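Long-range contacts in ADP-ribosylation factor-binding protein GGA2 (Saccharomyces cerevisiae, PDB 3MNM), which may regulate membrane traffic through the trans-Golgi network and binds ARF1 and ARF2, the present chain being its C-terminal GAE domain: residues I21-S26 and A116-P121; F38-S43 and A76-S81; S45-L50 and V103-N108. All blocks are in the same frame, centred on the assembly; numbering follows the deposited sequence.

Contact 1 of 3, residues I21-S26 and A116-P121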
loop_
_atom_site.group_PDB
_atom_site.type_symbol
_atom_site.label_atom_id
_atom_site.label_comp_id
_atom_site.label_asym_id
_atom_site.label_seq_id
_atom_site.Cartn_x
_atom_site.Cartn_y
_atom_site.Cartn_z
ATOM N N ILE A 21 3.281 -5.765 -2.231
ATOM C CA ILE A 21 2.786 -4.403 -2.063
ATOM C C ILE A 21 3.839 -3.431 -2.549
ATOM O O ILE A 21 4.996 -3.519 -2.130
ATOM C CB ILE A 21 2.464 -4.060 -0.583
ATOM C CG1 ILE A 21 1.537 -5.112 0.048
ATOM C CG2 ILE A 21 1.910 -2.611 -0.478
ATOM C CD1 ILE A 21 1.272 -4.899 1.557
ATOM N N GLU A 22 3.444 -2.519 -3.433
ATOM C CA GLU A 22 4.336 -1.466 -3.925
ATOM C C GLU A 22 3.702 -0.081 -3.801
ATOM O O GLU A 22 2.482 0.058 -3.879
ATOM C CB GLU A 22 4.703 -1.717 -5.394
ATOM C CG GLU A 22 5.414 -3.028 -5.648
ATOM C CD GLU A 22 5.486 -3.360 -7.127
ATOM O OE1 GLU A 22 4.416 -3.426 -7.772
ATOM O OE2 GLU A 22 6.609 -3.554 -7.649
ATOM N N PHE A 23 4.534 0.945 -3.613
ATOM C CA PHE A 23 4.072 2.325 -3.659
ATOM C C PHE A 23 4.670 3.026 -4.873
ATOM O O PHE A 23 5.838 2.819 -5.207
ATOM C CB PHE A 23 4.525 3.130 -2.438
ATOM C CG PHE A 23 3.885 2.722 -1.134
ATOM C CD1 PHE A 23 4.462 3.101 0.067
ATOM C CD2 PHE A 23 2.720 1.983 -1.104
ATOM C CE1 PHE A 23 3.886 2.739 1.286
ATOM C CE2 PHE A 23 2.144 1.616 0.106
ATOM C CZ PHE A 23 2.727 1.997 1.300
ATOM N N GLU A 24 3.865 3.852 -5.522
ATOM C CA GLU A 24 4.387 4.872 -6.427
ATOM C C GLU A 24 4.334 6.193 -5.680
ATOM O O GLU A 24 3.254 6.664 -5.316
ATOM C CB GLU A 24 3.596 4.922 -7.746
ATOM C CG GLU A 24 4.012 3.855 -8.760
ATOM C CD GLU A 24 3.213 3.899 -10.068
ATOM O OE1 GLU A 24 2.408 4.837 -10.265
ATOM O OE2 GLU A 24 3.384 2.975 -10.895
ATOM N N ILE A 25 5.508 6.777 -5.427
ATOM C CA ILE A 25 5.609 7.988 -4.627
ATOM C C ILE A 25 6.169 9.120 -5.471
ATOM O O ILE A 25 7.191 8.951 -6.132
ATOM C CB ILE A 25 6.522 7.773 -3.401
ATOM C CG1 ILE A 25 6.006 6.601 -2.559
ATOM C CG2 ILE A 25 6.639 9.059 -2.552
ATOM C CD1 ILE A 25 6.975 6.157 -1.485
ATOM N N SER A 26 5.494 10.264 -5.451
ATOM C CA SER A 26 5.979 11.444 -6.168
ATOM C C SER A 26 5.672 12.725 -5.402
ATOM O O SER A 26 4.689 12.800 -4.673
ATOM C CB SER A 26 5.375 11.509 -7.572
ATOM O OG SER A 26 3.957 11.596 -7.530
ATOM N N ALA A 116 4.057 -3.844 8.849
ATOM C CA ALA A 116 5.418 -3.297 9.019
ATOM C C ALA A 116 5.418 -1.789 9.182
ATOM O O ALA A 116 4.389 -1.126 9.049
ATOM C CB ALA A 116 6.299 -3.643 7.841
ATOM N N VAL A 117 6.617 -1.266 9.447
ATOM C CA VAL A 117 6.937 0.155 9.360
ATOM C C VAL A 117 7.779 0.436 8.102
ATOM O O VAL A 117 8.812 -0.209 7.878
ATOM C CB VAL A 117 7.737 0.581 10.590
ATOM C CG1 VAL A 117 6.809 0.740 11.793
ATOM C CG2 VAL A 117 8.830 -0.460 10.877
ATOM N N PHE A 118 7.344 1.392 7.281
ATOM C CA PHE A 118 7.993 1.659 5.991
ATOM C C PHE A 118 8.488 3.104 5.842
ATOM O O PHE A 118 7.730 4.060 6.020
ATOM C CB PHE A 118 7.056 1.299 4.822
ATOM C CG PHE A 118 7.599 1.673 3.463
ATOM C CD1 PHE A 118 8.462 0.822 2.786
ATOM C CD2 PHE A 118 7.245 2.875 2.864
ATOM C CE1 PHE A 118 8.960 1.166 1.537
ATOM C CE2 PHE A 118 7.743 3.228 1.618
ATOM C CZ PHE A 118 8.599 2.372 0.951
ATOM N N THR A 119 9.767 3.251 5.505
ATOM C CA THR A 119 10.366 4.570 5.318
ATOM C C THR A 119 10.331 4.994 3.852
ATOM O O THR A 119 10.906 4.335 2.989
ATOM C CB THR A 119 11.810 4.614 5.859
ATOM O OG1 THR A 119 11.788 4.451 7.284
ATOM C CG2 THR A 119 12.462 5.956 5.522
ATOM N N LEU A 120 9.642 6.096 3.578
ATOM C CA LEU A 120 9.503 6.580 2.214
ATOM C C LEU A 120 10.832 7.075 1.660
ATOM O O LEU A 120 11.644 7.642 2.397
ATOM C CB LEU A 120 8.464 7.705 2.131
ATOM C CG LEU A 120 6.999 7.305 1.925
ATOM C CD1 LEU A 120 6.523 6.392 3.037
ATOM C CD2 LEU A 120 6.110 8.541 1.818
ATOM N N PRO A 121 11.063 6.851 0.359
ATOM C CA PRO A 121 12.211 7.476 -0.298
ATOM C C PRO A 121 12.016 8.981 -0.297
ATOM O O PRO A 121 10.880 9.460 -0.287
ATOM C CB PRO A 121 12.136 6.939 -1.732
ATOM C CG PRO A 121 10.717 6.525 -1.919
ATOM C CD PRO A 121 10.265 6.036 -0.572
#
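Phe23 and Phe118 meet as an offset edge-to-face pair, the edge of the Phe23 ring directed toward the face of Phe118, with centroids 5.2 Å apart and planes at 87°. The first bump is the CD1–CE1 edge of Phe23, which fits against the CD2–CE2 side of Phe118, Phe23 CD1 lying 3.6 Å from Phe118 CE2. Phe118 CG is anti to its backbone N (chi1 174°), which carries it toward strand 19-27. The second bump is the CD1 methyl of Ile25, which settles into a hollow lined by three residues. Ile25 and Pro121 reach toward each other tip to tip, and the 3.4 Å between Ile25 CD1 and Pro121 CD is tight for two carbons. The same methyl lies 3.6 Å from Leu120 CG and also approaches the edge of the Phe118 ring. In the Ig-like beta sandwich of the GAE domain, the chain running on from strand 110-117 here packs on strand 19-27 of the other sheet; Val13 and Thr11 border the cluster. An alanine in place of Phe23 would probably open a gap beside Phe118, leaving that ring without its edge-to-face partner. No hydrogen bond links the segments, so they adhere through shape and apolar contact alone.

Contact 2 of 3, residues F38-S43 and A76-S81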
loop_
_atom_site.group_PDB
_atom_site.type_symbol
_atom_site.label_atom_id
_atom_site.label_comp_id
_atom_site.label_asym_id
_atom_site.label_seq_id
_atom_site.Cartn_x
_atom_site.Cartn_y
_atom_site.Cartn_z
ATOM N N PHE A 38 -0.094 -0.325 -4.851
ATOM C CA PHE A 38 -0.445 -1.366 -5.808
ATOM C C PHE A 38 -0.269 -2.721 -5.177
ATOM O O PHE A 38 0.782 -3.021 -4.594
ATOM C CB PHE A 38 0.445 -1.287 -7.052
ATOM C CG PHE A 38 0.209 -0.073 -7.886
ATOM C CD1 PHE A 38 -0.717 -0.102 -8.921
ATOM C CD2 PHE A 38 0.907 1.101 -7.648
ATOM C CE1 PHE A 38 -0.934 1.020 -9.710
ATOM C CE2 PHE A 38 0.691 2.223 -8.433
ATOM C CZ PHE A 38 -0.230 2.180 -9.466
ATOM N N PHE A 39 -1.292 -3.560 -5.320
ATOM C CA PHE A 39 -1.306 -4.873 -4.712
ATOM C C PHE A 39 -1.336 -5.918 -5.799
ATOM O O PHE A 39 -2.194 -5.886 -6.672
ATOM C CB PHE A 39 -2.529 -5.013 -3.801
ATOM C CG PHE A 39 -2.516 -4.053 -2.659
ATOM C CD1 PHE A 39 -2.026 -4.448 -1.414
ATOM C CD2 PHE A 39 -2.951 -2.750 -2.829
ATOM C CE1 PHE A 39 -1.985 -3.538 -0.356
ATOM C CE2 PHE A 39 -2.909 -1.838 -1.787
ATOM C CZ PHE A 39 -2.419 -2.235 -0.547
ATOM N N THR A 40 -0.365 -6.819 -5.742
ATOM C CA THR A 40 -0.195 -7.892 -6.716
ATOM C C THR A 40 -0.291 -9.258 -6.036
ATOM O O THR A 40 0.370 -9.540 -5.025
ATOM C CB THR A 40 1.162 -7.750 -7.435
ATOM O OG1 THR A 40 1.114 -6.616 -8.301
ATOM C CG2 THR A 40 1.503 -9.027 -8.234
ATOM N N ASN A 41 -1.125 -10.126 -6.587
ATOM C CA ASN A 41 -1.344 -11.428 -5.993
ATOM C C ASN A 41 -0.244 -12.383 -6.438
ATOM O O ASN A 41 -0.031 -12.554 -7.633
ATOM C CB ASN A 41 -2.726 -11.945 -6.416
ATOM C CG ASN A 41 -3.156 -13.198 -5.667
ATOM O OD1 ASN A 41 -2.409 -13.755 -4.861
ATOM N ND2 ASN A 41 -4.397 -13.655 -5.937
ATOM N N LEU A 42 0.472 -12.976 -5.481
ATOM C CA LEU A 42 1.524 -13.944 -5.813
ATOM C C LEU A 42 1.041 -15.386 -5.655
ATOM O O LEU A 42 1.795 -16.336 -5.882
ATOM C CB LEU A 42 2.772 -13.693 -4.943
ATOM C CG LEU A 42 3.348 -12.284 -5.063
ATOM C CD1 LEU A 42 4.473 -12.064 -4.048
ATOM C CD2 LEU A 42 3.839 -11.985 -6.470
ATOM N N SER A 43 -0.213 -15.547 -5.242
ATOM C CA SER A 43 -0.808 -16.858 -5.064
ATOM C C SER A 43 -1.531 -17.265 -6.351
ATOM O O SER A 43 -1.980 -16.405 -7.091
ATOM C CB SER A 43 -1.817 -16.830 -3.915
ATOM O OG SER A 43 -2.434 -18.102 -3.751
ATOM N N ALA A 76 -2.946 -11.965 -10.100
ATOM C CA ALA A 76 -3.310 -10.658 -10.619
ATOM C C ALA A 76 -2.204 -9.649 -10.397
ATOM O O ALA A 76 -1.730 -9.488 -9.275
ATOM C CB ALA A 76 -4.603 -10.158 -9.963
ATOM N N LYS A 77 -1.810 -8.966 -11.461
ATOM C CA LYS A 77 -0.876 -7.851 -11.338
ATOM C C LYS A 77 -1.625 -6.545 -11.124
ATOM O O LYS A 77 -2.520 -6.181 -11.905
ATOM C CB LYS A 77 0.047 -7.769 -12.562
ATOM C CG LYS A 77 1.138 -8.830 -12.544
ATOM C CD LYS A 77 1.891 -8.921 -13.872
ATOM C CE LYS A 77 2.561 -7.605 -14.240
ATOM N NZ LYS A 77 3.324 -7.727 -15.525
ATOM N N ASP A 78 -1.265 -5.833 -10.061
ATOM C CA ASP A 78 -1.930 -4.575 -9.742
ATOM C C ASP A 78 -3.442 -4.785 -9.686
ATOM O O ASP A 78 -4.222 -3.983 -10.229
ATOM C CB ASP A 78 -1.590 -3.492 -10.771
ATOM C CG ASP A 78 -0.107 -3.143 -10.777
ATOM O OD1 ASP A 78 0.597 -3.536 -9.828
ATOM O OD2 ASP A 78 0.343 -2.479 -11.729
ATOM N N GLY A 79 -3.842 -5.863 -9.026
ATOM C CA GLY A 79 -5.249 -6.220 -8.932
ATOM C C GLY A 79 -6.058 -5.236 -8.107
ATOM O O GLY A 79 -7.250 -5.052 -8.339
ATOM N N ILE A 80 -5.404 -4.601 -7.137
ATOM C CA ILE A 80 -6.039 -3.622 -6.272
ATOM C C ILE A 80 -5.096 -2.449 -6.170
ATOM O O ILE A 80 -3.868 -2.644 -6.177
ATOM C CB ILE A 80 -6.271 -4.195 -4.853
ATOM C CG1 ILE A 80 -7.271 -5.358 -4.909
ATOM C CG2 ILE A 80 -6.751 -3.095 -3.899
ATOM C CD1 ILE A 80 -7.291 -6.204 -3.631
ATOM N N SER A 81 -5.646 -1.242 -6.109
ATOM C CA SER A 81 -4.817 -0.061 -5.870
ATOM C C SER A 81 -5.552 0.960 -5.034
ATOM O O SER A 81 -6.779 0.924 -4.921
ATOM C CB SER A 81 -4.380 0.572 -7.197
ATOM O OG SER A 81 -5.506 1.166 -7.840
HETATM O O HOH W 1 2.692 -5.609 -10.596
#
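Phe39 and Ile80 form the hydrogen-bonded pair of a short antiparallel bridge, Phe39 N donating to Ile80 O at 2.9 Å. The return bond, from Ile80 N to Phe39 O, is long and weak, and Gly79 N also makes a weak, bent bond to that oxygen. Further along, Asn41 N donates to Ala76 O over 2.8 Å, within the carbonyl plane. Among the side-chain bonds, Asp78 N points almost straight at Thr40 OG1 (3.1 Å, 173° at the hydrogen). The first torsion of Thr40 sets OG1 beside its own backbone N and sends CG2 anti to it, where this methyl lies 3.4 Å from Ala76 O. A water joins Thr40 OG1 to Asp78 OD1, donating to the carboxylate, whose OD2 forms a salt bridge with Arg10. Gly79 and Ile80 together facing Phe39 make a classic beta bulge, at the point where the loop before strand 80-81 joins the sheet of this Ig-like sandwich. Asn41 OD1 accepts from Ser43 N, above its carbonyl plane, in an Asx turn that ends strand 38-41. Phe39 and Ile80 pack on one face of the sheet, Phe39 CD2 lying 4.0 Å from Ile80 CG2, while Ile80 O sits in plane at the ring edge. The Asp78 carboxylate is inclined at 45° to the Phe38 ring, with Asp78 CG 3.6 Å from Phe38 CD1; Arg10 adds a cation-pi contact to the same ring.

Contact 3 of 3, residues S45-L50 and V103-N108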
loop_
_atom_site.group_PDB
_atom_site.type_symbol
_atom_site.label_atom_id
_atom_site.label_comp_id
_atom_site.label_asym_id
_atom_site.label_seq_id
_atom_site.Cartn_x
_atom_site.Cartn_y
_atom_site.Cartn_z
ATOM N N SER A 45 -4.203 -18.819 -6.173
ATOM C CA SER A 45 -5.586 -18.749 -5.713
ATOM C C SER A 45 -5.999 -17.297 -5.487
ATOM O O SER A 45 -5.156 -16.427 -5.293
ATOM C CB SER A 45 -5.758 -19.567 -4.430
ATOM O OG SER A 45 -5.479 -20.940 -4.659
ATOM N N PRO A 46 -7.312 -17.023 -5.504
ATOM C CA PRO A 46 -7.688 -15.615 -5.320
ATOM C C PRO A 46 -7.488 -15.108 -3.908
ATOM O O PRO A 46 -7.615 -15.856 -2.946
ATOM C CB PRO A 46 -9.190 -15.589 -5.636
ATOM C CG PRO A 46 -9.561 -16.970 -6.049
ATOM C CD PRO A 46 -8.476 -17.911 -5.665
ATOM N N ILE A 47 -7.192 -13.823 -3.814
ATOM C CA ILE A 47 -7.158 -13.126 -2.532
ATOM C C ILE A 47 -8.461 -12.351 -2.381
ATOM O O ILE A 47 -8.883 -11.672 -3.303
ATOM C CB ILE A 47 -5.971 -12.159 -2.459
ATOM C CG1 ILE A 47 -4.678 -12.953 -2.256
ATOM C CG2 ILE A 47 -6.159 -11.148 -1.308
ATOM C CD1 ILE A 47 -3.412 -12.082 -2.173
ATOM N N SER A 48 -9.094 -12.459 -1.221
ATOM C CA SER A 48 -10.356 -11.748 -1.002
ATOM C C SER A 48 -10.331 -11.010 0.329
ATOM O O SER A 48 -9.395 -11.172 1.109
ATOM C CB SER A 48 -11.528 -12.735 -1.031
ATOM O OG SER A 48 -11.378 -13.741 -0.054
ATOM N N ASN A 49 -11.368 -10.212 0.573
ATOM C CA ASN A 49 -11.523 -9.515 1.836
ATOM C C ASN A 49 -10.293 -8.675 2.187
ATOM O O ASN A 49 -9.975 -8.539 3.355
ATOM C CB ASN A 49 -11.790 -10.525 2.959
ATOM C CG ASN A 49 -13.030 -11.369 2.695
ATOM O OD1 ASN A 49 -13.942 -10.940 1.996
ATOM N ND2 ASN A 49 -13.069 -12.561 3.273
ATOM N N LEU A 50 -9.629 -8.095 1.187
ATOM C CA LEU A 50 -8.370 -7.381 1.467
ATOM C C LEU A 50 -8.644 -6.004 2.072
ATOM O O LEU A 50 -9.328 -5.161 1.479
ATOM C CB LEU A 50 -7.488 -7.276 0.198
ATOM C CG LEU A 50 -6.058 -6.769 0.515
ATOM C CD1 LEU A 50 -5.065 -7.475 -0.421
ATOM C CD2 LEU A 50 -6.009 -5.257 0.362
ATOM N N VAL A 103 -2.058 -5.114 6.495
ATOM C CA VAL A 103 -3.004 -5.679 5.545
ATOM C C VAL A 103 -3.571 -6.986 6.101
ATOM O O VAL A 103 -2.855 -7.798 6.690
ATOM C CB VAL A 103 -2.369 -5.866 4.134
ATOM C CG1 VAL A 103 -1.347 -7.001 4.130
ATOM C CG2 VAL A 103 -3.460 -6.102 3.070
ATOM N N ASN A 104 -4.879 -7.159 5.947
ATOM C CA ASN A 104 -5.551 -8.400 6.326
ATOM C C ASN A 104 -6.289 -8.869 5.091
ATOM O O ASN A 104 -6.866 -8.051 4.382
ATOM C CB ASN A 104 -6.576 -8.146 7.441
ATOM C CG ASN A 104 -5.927 -7.871 8.770
ATOM O OD1 ASN A 104 -5.514 -6.747 9.037
ATOM N ND2 ASN A 104 -5.811 -8.904 9.610
ATOM N N TYR A 105 -6.246 -10.165 4.819
ATOM C CA TYR A 105 -6.931 -10.697 3.649
ATOM C C TYR A 105 -7.153 -12.190 3.812
ATOM O O TYR A 105 -6.618 -12.818 4.734
ATOM C CB TYR A 105 -6.133 -10.404 2.368
ATOM C CG TYR A 105 -4.737 -10.991 2.355
ATOM C CD1 TYR A 105 -3.657 -10.266 2.858
ATOM C CD2 TYR A 105 -4.494 -12.260 1.834
ATOM C CE1 TYR A 105 -2.375 -10.793 2.855
ATOM C CE2 TYR A 105 -3.206 -12.794 1.819
ATOM C CZ TYR A 105 -2.155 -12.053 2.330
ATOM O OH TYR A 105 -0.880 -12.582 2.331
ATOM N N SER A 106 -7.950 -12.765 2.917
ATOM C CA SER A 106 -8.202 -14.203 2.907
ATOM C C SER A 106 -7.558 -14.838 1.676
ATOM O O SER A 106 -7.616 -14.265 0.585
ATOM C CB SER A 106 -9.717 -14.463 2.858
ATOM O OG SER A 106 -10.424 -13.660 3.784
ATOM N N VAL A 107 -6.969 -16.019 1.840
ATOM C CA VAL A 107 -6.429 -16.777 0.709
ATOM C C VAL A 107 -6.403 -18.262 1.092
ATOM O O VAL A 107 -6.108 -18.607 2.235
ATOM C CB VAL A 107 -5.021 -16.279 0.280
ATOM C CG1 VAL A 107 -3.995 -16.533 1.381
ATOM C CG2 VAL A 107 -4.581 -16.944 -1.022
ATOM N N ASN A 108 -6.752 -19.137 0.151
ATOM C CA ASN A 108 -6.821 -20.576 0.451
ATOM C C ASN A 108 -7.727 -20.932 1.645
ATOM O O ASN A 108 -7.432 -21.854 2.406
ATOM C CB ASN A 108 -5.416 -21.136 0.704
ATOM C CG ASN A 108 -4.468 -20.902 -0.457
ATOM O OD1 ASN A 108 -4.774 -21.236 -1.601
ATOM N ND2 ASN A 108 -3.297 -20.344 -0.162
HETATM O O HOH W 2 -9.965 -15.900 -1.297
HETATM O O HOH W 3 -7.971 -18.529 -2.321
#
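Ile47 slants across the Tyr105 side chain: its CG2, anti to the backbone N, is the branch that lies 3.7 Å from Tyr105 CD2, while CD1 extends toward CE2 of the same ring. The Tyr105 hydroxyl is hydrogen-bonded to Glu114. Leu50 runs obliquely over Val103, with Leu50 CG 3.7 Å from Val103 CG2, and Leu50 CB packs against Tyr105 CB. Leu19 of strand 19-27, in the facing sheet, touches Ile47, Val103 and Tyr105, which places this apolar side in the interior of the beta sandwich. Ser48 and Ser106 form an antiparallel hydrogen-bonded pair, with Ser48 N to Ser106 O at 3.0 Å and Ser106 N to Ser48 O at 2.8 Å. Just past this pair the chain turns a corner at Asn49, between strands 47-48 and 50-55, both of which pair with strand 100-107. The Asn49 amide reaches Ser106: in the conformer described here, one of two for this serine, ND2 donates to Ser106 OG at 2.9 Å, a bond tilted 24° from the amide plane. Where the strands part, one water donates to Pro46 O and accepts from Asn108 N; another donates to Pro46 O and bonds Ser48 OG.

All three contacts lie in the single GAE domain, an Ig-like beta sandwich. Contact 1 joins the two sheets, through strand 19-27 on one side and the chain following strand 110-117 on the other. Contact 2 lies in the first sheet, where strands 19-27 and 38-41 are neighbours paired through Glu22 and Phe38, and contact 3 in the second, where strand 100-107 adjoins 110-117. Contacts 2 and 3 have alternating segments, both nested within the loop that contact 1 closes. Centre to centre they are about 11 Å apart; contact 1 lies about 16 Å from contact 2 and about 21 Å from contact 3. Ile80 against Leu50 and Ile21 against Val103 are consistent with one shared sandwich core.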